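Local coordinates for antibiotic biosynthesis monooxygenase (Shewanella loihica, PDB 2RIL), which probably acts as a monooxygenase of the antibiotic biosynthesis monooxygenase family, at residues A[63-66]-A[67-71]; A[18-21]-A[22-26]. All coordinates share one frame; numbering follows the deposited sequence.

Contact 1: residues A[63-66]-A[67-71]; sequences QSEA and DFYQA
The ring of Y69 and the carboxylate of E65 stand side by side and point the same way. Their planes are 83° apart, so the two flat groups are nearly perpendicular and do not stack. E65 OE1 comes 3.1 Å from Y69 OH. Lower down, E65 CB packs 3.6 Å from CE2 of the Y69 ring, and the Y69 ring meets the preceding turn obliquely, with CD2 3.1 Å from E65 O. E65 CG is set anti to its carbonyl carbon (chi1 -75°) and the chain runs straight on from there, which carries the carboxylate up to the hydroxyl. E65 OE2 has a long, weak ion pair with R95.

The second flat group is the D67 carboxylate. It sits beside the S64 hydroxyl, with CG 3.2 Å from OG, and OD2 also reaches Q63 CB. S64 OG accepts a hydrogen bond from D67 N at 3.0 Å, with an N-H...O angle of 163°. The first torsion of S64 places OG between its own N and carbonyl carbon, which turns it toward D67 N, whose N-H it accepts. The backbone follows at once: F68 N bonds to S64 O, Y69 N to E65 O and Q70 N to A66 O.

The F68 ring leads away from this turn and meets W62 edge-to-face. E65, F68 and Y69 also touch L93 of strand 92-98, and E65 packs on I48 of the second subunit. This is a serine N-cap. It starts helix 65-79, the second helix of a ferredoxin-like fold, as in the dimeric alpha+beta barrel family.

Contact 2: residues A[18-21]-A[22-26]; sequences KLEA and AIEYW
Residues L19 to A22 make the first turn of helix 19-33, the first helix of the ferredoxin-like fold, and K18 precedes it at the N-cap position. Four i to i+4 backbone hydrogen bonds cross the contact. A22 N bonds to K18 O at 3.0 Å and I23 N to L19 O at 2.9 Å. E24 N then bonds to E20 O, and Y25 N to A21 O. These are regular helix bonds from the first turn on.

L19, A22 and I23 form an apolar patch on the helix. L19 CG lies 4.0 Å from I23 CD1, and the two chains meet at a slant. The CD1 methyl of I23 also lies 4.0 Å from E20 OE1, so the isoleucine tip has an apolar neighbour and a carboxylate neighbour. L19 and A22 rest on L56 of strand 56-62, which ties this patch to the sheet. I23 packs on I97 of the second subunit, and E20 on R98 of that subunit.

The other feature is an acid pair. E20 CG is anti to its backbone N (chi1 -176°) and the chain then bends at chi2 (66°), bringing the carboxylate back to E24. E24 runs out straight from CG, so its end meets the bent chain of E20. The carboxylate planes are turned 73° apart. Two like charges this close would repel, so one of the two acids is probably protonated and donates to the other. E24 OE2 also touches the E20 chain at CG, 3.2 Å away, while E20 OE2 and E24 OE2 are separated by 2.6 Å.

Overall arrangement
Contact 2 comes first along the chain, at the start of helix 19-33, and contact 1 follows at the start of helix 65-79. Their centres are 25 Å apart, and their nearest atoms are about 10 Å apart. They lie on opposite sides of the chain's centre and do not touch. The two helices pack on the same four-stranded antiparallel sheet, with strand order 39-47, 56-62, 6-12, 92-98, as in a ferredoxin-like fold. F68 and A71 of contact 1 also reach M33 at the end of helix 19-33, so the two helices are linked. Both contacts also pack against the second subunit, consistent with a dimeric barrel.

Contact 1: residues A[63-66]-A[67-71]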
ATOM      1  N   GLN A  63      -0.787 -10.724  13.056  1.00  8.42           N
ATOM      2  CA  GLN A  63      -1.190 -12.123  13.113  1.00  9.37           C
ATOM      3  C   GLN A  63      -2.693 -12.356  12.914  1.00  9.12           C
ATOM      4  O   GLN A  63      -3.118 -13.407  12.434  1.00  9.72           O
ATOM      5  CB  GLN A  63      -0.784 -12.667  14.470  1.00 11.15           C
ATOM      6  CG  GLN A  63      -0.986 -14.167  14.592  1.00 12.58           C
ATOM      7  CD  GLN A  63       0.092 -14.933  13.790  1.00 17.76           C
ATOM      8  OE1 GLN A  63       1.312 -14.743  14.027  1.00 21.91           O
ATOM      9  NE2 GLN A  63      -0.337 -15.762  12.821  1.00 20.71           N
ATOM     10  N   SER A  64      -3.517 -11.371  13.298  1.00  8.66           N
ATOM     11  CA  SER A  64      -4.962 -11.451  13.155  1.00  8.39           C
ATOM     12  C   SER A  64      -5.579 -10.104  13.215  1.00  8.53           C
ATOM     13  O   SER A  64      -4.972  -9.155  13.745  1.00  8.49           O
ATOM     14  CB  SER A  64      -5.552 -12.295  14.306  1.00  8.40           C
ATOM     15  OG  SER A  64      -5.362 -11.691  15.561  1.00  9.74           O
ATOM     16  N   GLU A  65      -6.815 -10.036  12.723  1.00  9.12           N
ATOM     17  CA  GLU A  65      -7.630  -8.836  12.871  1.00 10.49           C
ATOM     18  C   GLU A  65      -7.782  -8.487  14.357  1.00 10.03           C
ATOM     19  O   GLU A  65      -7.665  -7.304  14.732  1.00  9.42           O
ATOM     20  CB  GLU A  65      -9.039  -9.039  12.284  1.00 11.77           C
ATOM     21  CG  GLU A  65      -9.139  -9.013  10.804  1.00 14.25           C
ATOM     22  CD  GLU A  65     -10.562  -9.233  10.313  1.00 16.72           C
ATOM     23  OE1 GLU A  65     -11.442  -8.478  10.726  1.00 21.22           O
ATOM     24  OE2 GLU A  65     -10.779 -10.153   9.522  1.00 26.08           O
ATOM     25  N   ALA A  66      -8.103  -9.479  15.188  1.00  9.35           N
ATOM     26  CA  ALA A  66      -8.297  -9.227  16.607  1.00  8.79           C
ATOM     27  C   ALA A  66      -7.085  -8.556  17.220  1.00  7.85           C
ATOM     28  O   ALA A  66      -7.197  -7.606  18.014  1.00  9.34           O
ATOM     29  CB  ALA A  66      -8.587 -10.552  17.335  1.00  9.81           C
ATOM     30  N   ASP A  67      -5.892  -9.084  16.917  1.00  9.17           N
ATOM     31  CA  ASP A  67      -4.680  -8.479  17.461  1.00  8.75           C
ATOM     32  C   ASP A  67      -4.495  -7.045  17.042  1.00  8.79           C
ATOM     33  O   ASP A  67      -4.159  -6.148  17.862  1.00 10.11           O
ATOM     34  CB  ASP A  67      -3.450  -9.302  17.155  1.00  9.55           C
ATOM     35  CG  ASP A  67      -3.400 -10.606  17.895  1.00 12.18           C
ATOM     36  OD1 ASP A  67      -4.073 -10.727  18.904  1.00 14.75           O
ATOM     37  OD2 ASP A  67      -2.620 -11.530  17.521  1.00 16.52           O
ATOM     38  N   PHE A  68      -4.698  -6.784  15.763  1.00  9.01           N
ATOM     39  CA  PHE A  68      -4.609  -5.403  15.336  1.00  8.73           C
ATOM     40  C   PHE A  68      -5.609  -4.464  16.026  1.00  9.67           C
ATOM     41  O   PHE A  68      -5.226  -3.378  16.496  1.00  9.93           O
ATOM     42  CB  PHE A  68      -4.803  -5.299  13.806  1.00  8.79           C
ATOM     43  CG  PHE A  68      -4.859  -3.884  13.351  1.00  9.50           C
ATOM     44  CD1 PHE A  68      -3.698  -3.167  13.185  1.00 10.95           C
ATOM     45  CD2 PHE A  68      -6.073  -3.253  13.205  1.00 10.53           C
ATOM     46  CE1 PHE A  68      -3.748  -1.814  12.870  1.00 11.84           C
ATOM     47  CE2 PHE A  68      -6.125  -1.893  12.872  1.00 11.50           C
ATOM     48  CZ  PHE A  68      -4.956  -1.192  12.715  1.00 12.73           C
ATOM     49  N   TYR A  69      -6.880  -4.877  16.083  1.00 10.06           N
ATOM     50  CA  TYR A  69      -7.919  -4.023  16.667  1.00 11.57           C
ATOM     51  C   TYR A  69      -7.662  -3.759  18.142  1.00 11.95           C
ATOM     52  O   TYR A  69      -7.877  -2.651  18.613  1.00 12.65           O
ATOM     53  CB  TYR A  69      -9.314  -4.600  16.485  1.00 13.33           C
ATOM     54  CG  TYR A  69      -9.786  -4.792  15.092  1.00 16.48           C
ATOM     55  CD1 TYR A  69      -9.692  -3.801  14.164  1.00 15.77           C
ATOM     56  CD2 TYR A  69     -10.454  -5.966  14.750  1.00 17.01           C
ATOM     57  CE1 TYR A  69     -10.153  -4.025  12.825  1.00 16.52           C
ATOM     58  CE2 TYR A  69     -10.934  -6.163  13.492  1.00 20.00           C
ATOM     59  CZ  TYR A  69     -10.787  -5.184  12.543  1.00 16.06           C
ATOM     60  OH  TYR A  69     -11.308  -5.470  11.294  1.00 20.15           O
ATOM     61  N   GLN A  70      -7.211  -4.795  18.832  0.50 12.46           N
ATOM     62  CA  GLN A  70      -6.853  -4.704  20.252  0.50 13.32           C
ATOM     63  C   GLN A  70      -5.705  -3.648  20.457  0.50 12.51           C
ATOM     64  O   GLN A  70      -5.775  -2.792  21.342  0.50 13.83           O
ATOM     65  CB  GLN A  70      -6.575  -6.158  20.793  0.50 13.70           C
ATOM     66  CG  GLN A  70      -7.911  -7.054  20.900  0.50 16.73           C
ATOM     67  CD  GLN A  70      -7.747  -8.630  21.081  0.50 15.71           C
ATOM     68  OE1 GLN A  70      -6.668  -9.139  21.401  0.50 19.34           O
ATOM     69  NE2 GLN A  70      -8.846  -9.385  20.847  0.50 12.63           N
ATOM     70  N   ALA A  71      -4.694  -3.673  19.570  1.00 12.22           N
ATOM     71  CA  ALA A  71      -3.523  -2.810  19.612  1.00 11.67           C
ATOM     72  C   ALA A  71      -3.936  -1.375  19.262  1.00 11.38           C
ATOM     73  O   ALA A  71      -3.504  -0.409  19.894  1.00 12.04           O
ATOM     74  CB  ALA A  71      -2.500  -3.297  18.610  1.00 12.64           C
TER

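Contact 2: residues A[18-21]-A[22-26]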
ATOM      1  N   LYS A  18       7.288  18.663   5.314  1.00 16.16           N
ATOM      2  CA  LYS A  18       7.269  18.062   6.652  1.00 16.77           C
ATOM      3  C   LYS A  18       7.494  16.534   6.681  1.00 14.99           C
ATOM      4  O   LYS A  18       7.051  15.860   7.623  1.00 15.14           O
ATOM      5  CB  LYS A  18       5.967  18.335   7.379  1.00 18.41           C
ATOM      6  CG  LYS A  18       5.557  19.800   7.413  1.00 22.88           C
ATOM      7  CD  LYS A  18       6.584  20.678   8.053  1.00 28.55           C
ATOM      8  CE  LYS A  18       6.284  20.845   9.512  1.00 31.65           C
ATOM      9  NZ  LYS A  18       7.292  21.721  10.148  1.00 35.12           N
ATOM     10  N   LEU A  19       8.197  16.012   5.688  1.00 13.92           N
ATOM     11  CA  LEU A  19       8.397  14.567   5.614  1.00 13.98           C
ATOM     12  C   LEU A  19       9.127  14.003   6.834  1.00 12.32           C
ATOM     13  O   LEU A  19       8.700  13.017   7.420  1.00 11.28           O
ATOM     14  CB  LEU A  19       9.132  14.204   4.347  1.00 14.04           C
ATOM     15  CG  LEU A  19       9.429  12.720   4.129  1.00 15.57           C
ATOM     16  CD1 LEU A  19       8.115  11.921   4.050  1.00 17.49           C
ATOM     17  CD2 LEU A  19      10.281  12.550   2.865  1.00 17.11           C
ATOM     18  N   GLU A  20      10.208  14.656   7.262  1.00 11.82           N
ATOM     19  CA  GLU A  20      10.963  14.071   8.367  1.00 11.57           C
ATOM     20  C   GLU A  20      10.148  14.054   9.648  1.00 11.31           C
ATOM     21  O   GLU A  20      10.203  13.094  10.417  1.00 11.17           O
ATOM     22  CB  GLU A  20      12.318  14.775   8.579  1.00 11.90           C
ATOM     23  CG  GLU A  20      13.179  14.124   9.655  1.00 12.42           C
ATOM     24  CD  GLU A  20      13.679  12.725   9.329  1.00 14.05           C
ATOM     25  OE1 GLU A  20      13.771  12.385   8.154  1.00 12.93           O
ATOM     26  OE2 GLU A  20      14.001  11.918  10.256  1.00 14.49           O
ATOM     27  N   ALA A  21       9.412  15.131   9.918  1.00 12.05           N
ATOM     28  CA  ALA A  21       8.562  15.168  11.072  1.00 11.61           C
ATOM     29  C   ALA A  21       7.523  14.047  11.015  1.00 11.94           C
ATOM     30  O   ALA A  21       7.209  13.425  12.023  1.00 13.00           O
ATOM     31  CB  ALA A  21       7.858  16.541  11.202  1.00 13.47           C
ATOM     32  N   ALA A  22       6.973  13.811   9.832  1.00 11.77           N
ATOM     33  CA  ALA A  22       5.971  12.734   9.661  1.00 11.86           C
ATOM     34  C   ALA A  22       6.593  11.372   9.923  1.00 11.01           C
ATOM     35  O   ALA A  22       5.976  10.532  10.592  1.00 11.42           O
ATOM     36  CB  ALA A  22       5.389  12.784   8.252  1.00 12.75           C
ATOM     37  N   ILE A  23       7.799  11.132   9.388  1.00 10.04           N
ATOM     38  CA  ILE A  23       8.531   9.875   9.688  1.00  8.80           C
ATOM     39  C   ILE A  23       8.708   9.666  11.171  1.00  8.93           C
ATOM     40  O   ILE A  23       8.434   8.595  11.689  1.00  9.16           O
ATOM     41  CB  ILE A  23       9.894   9.777   8.939  1.00  8.45           C
ATOM     42  CG1 ILE A  23       9.682   9.746   7.413  1.00  9.61           C
ATOM     43  CG2 ILE A  23      10.700   8.552   9.395  1.00 10.09           C
ATOM     44  CD1 ILE A  23      10.996  10.017   6.619  1.00  9.67           C
ATOM     45  N   GLU A  24       9.129  10.711  11.868  1.00 10.39           N
ATOM     46  CA  GLU A  24       9.451  10.569  13.280  1.00 12.11           C
ATOM     47  C   GLU A  24       8.175  10.333  14.117  1.00 12.75           C
ATOM     48  O   GLU A  24       8.189   9.554  15.063  1.00 13.60           O
ATOM     49  CB  GLU A  24      10.304  11.784  13.729  1.00 12.91           C
ATOM     50  CG  GLU A  24      11.686  11.707  13.084  1.00 13.87           C
ATOM     51  CD  GLU A  24      12.618  12.888  13.312  1.00 15.73           C
ATOM     52  OE1 GLU A  24      12.374  13.688  14.220  1.00 18.34           O
ATOM     53  OE2 GLU A  24      13.641  12.977  12.568  1.00 17.17           O
ATOM     54  N   TYR A  25       7.069  10.965  13.723  1.00 14.71           N
ATOM     55  CA  TYR A  25       5.746  10.691  14.316  1.00 14.73           C
ATOM     56  C   TYR A  25       5.382   9.226  14.101  1.00 13.62           C
ATOM     57  O   TYR A  25       4.998   8.515  15.031  1.00 13.45           O
ATOM     58  CB  TYR A  25       4.696  11.627  13.663  1.00 17.96           C
ATOM     59  CG  TYR A  25       3.255  11.366  14.021  1.00 20.70           C
ATOM     60  CD1 TYR A  25       2.454  10.509  13.254  1.00 23.34           C
ATOM     61  CD2 TYR A  25       2.678  12.047  15.064  1.00 25.30           C
ATOM     62  CE1 TYR A  25       1.109  10.294  13.603  1.00 25.27           C
ATOM     63  CE2 TYR A  25       1.354  11.853  15.404  1.00 26.56           C
ATOM     64  CZ  TYR A  25       0.576  10.996  14.668  1.00 25.00           C
ATOM     65  OH  TYR A  25      -0.752  10.837  15.048  1.00 26.82           O
ATOM     66  N   TRP A  26       5.561   8.767  12.869  1.00 12.23           N
ATOM     67  CA  TRP A  26       5.254   7.399  12.524  1.00 11.88           C
ATOM     68  C   TRP A  26       6.104   6.448  13.373  1.00 10.83           C
ATOM     69  O   TRP A  26       5.583   5.465  13.914  1.00 11.37           O
ATOM     70  CB  TRP A  26       5.450   7.168  11.029  1.00 10.87           C
ATOM     71  CG  TRP A  26       5.187   5.715  10.714  1.00  9.75           C
ATOM     72  CD1 TRP A  26       3.980   5.124  10.441  1.00 10.30           C
ATOM     73  CD2 TRP A  26       6.141   4.647  10.736  1.00  8.38           C
ATOM     74  NE1 TRP A  26       4.135   3.781  10.236  1.00  9.45           N
ATOM     75  CE2 TRP A  26       5.455   3.458  10.415  1.00  7.69           C
ATOM     76  CE3 TRP A  26       7.515   4.584  10.969  1.00  8.51           C
ATOM     77  CZ2 TRP A  26       6.096   2.239  10.348  1.00  8.34           C
ATOM     78  CZ3 TRP A  26       8.134   3.372  10.917  1.00  8.73           C
ATOM     79  CH2 TRP A  26       7.430   2.210  10.574  1.00  8.49           C
TER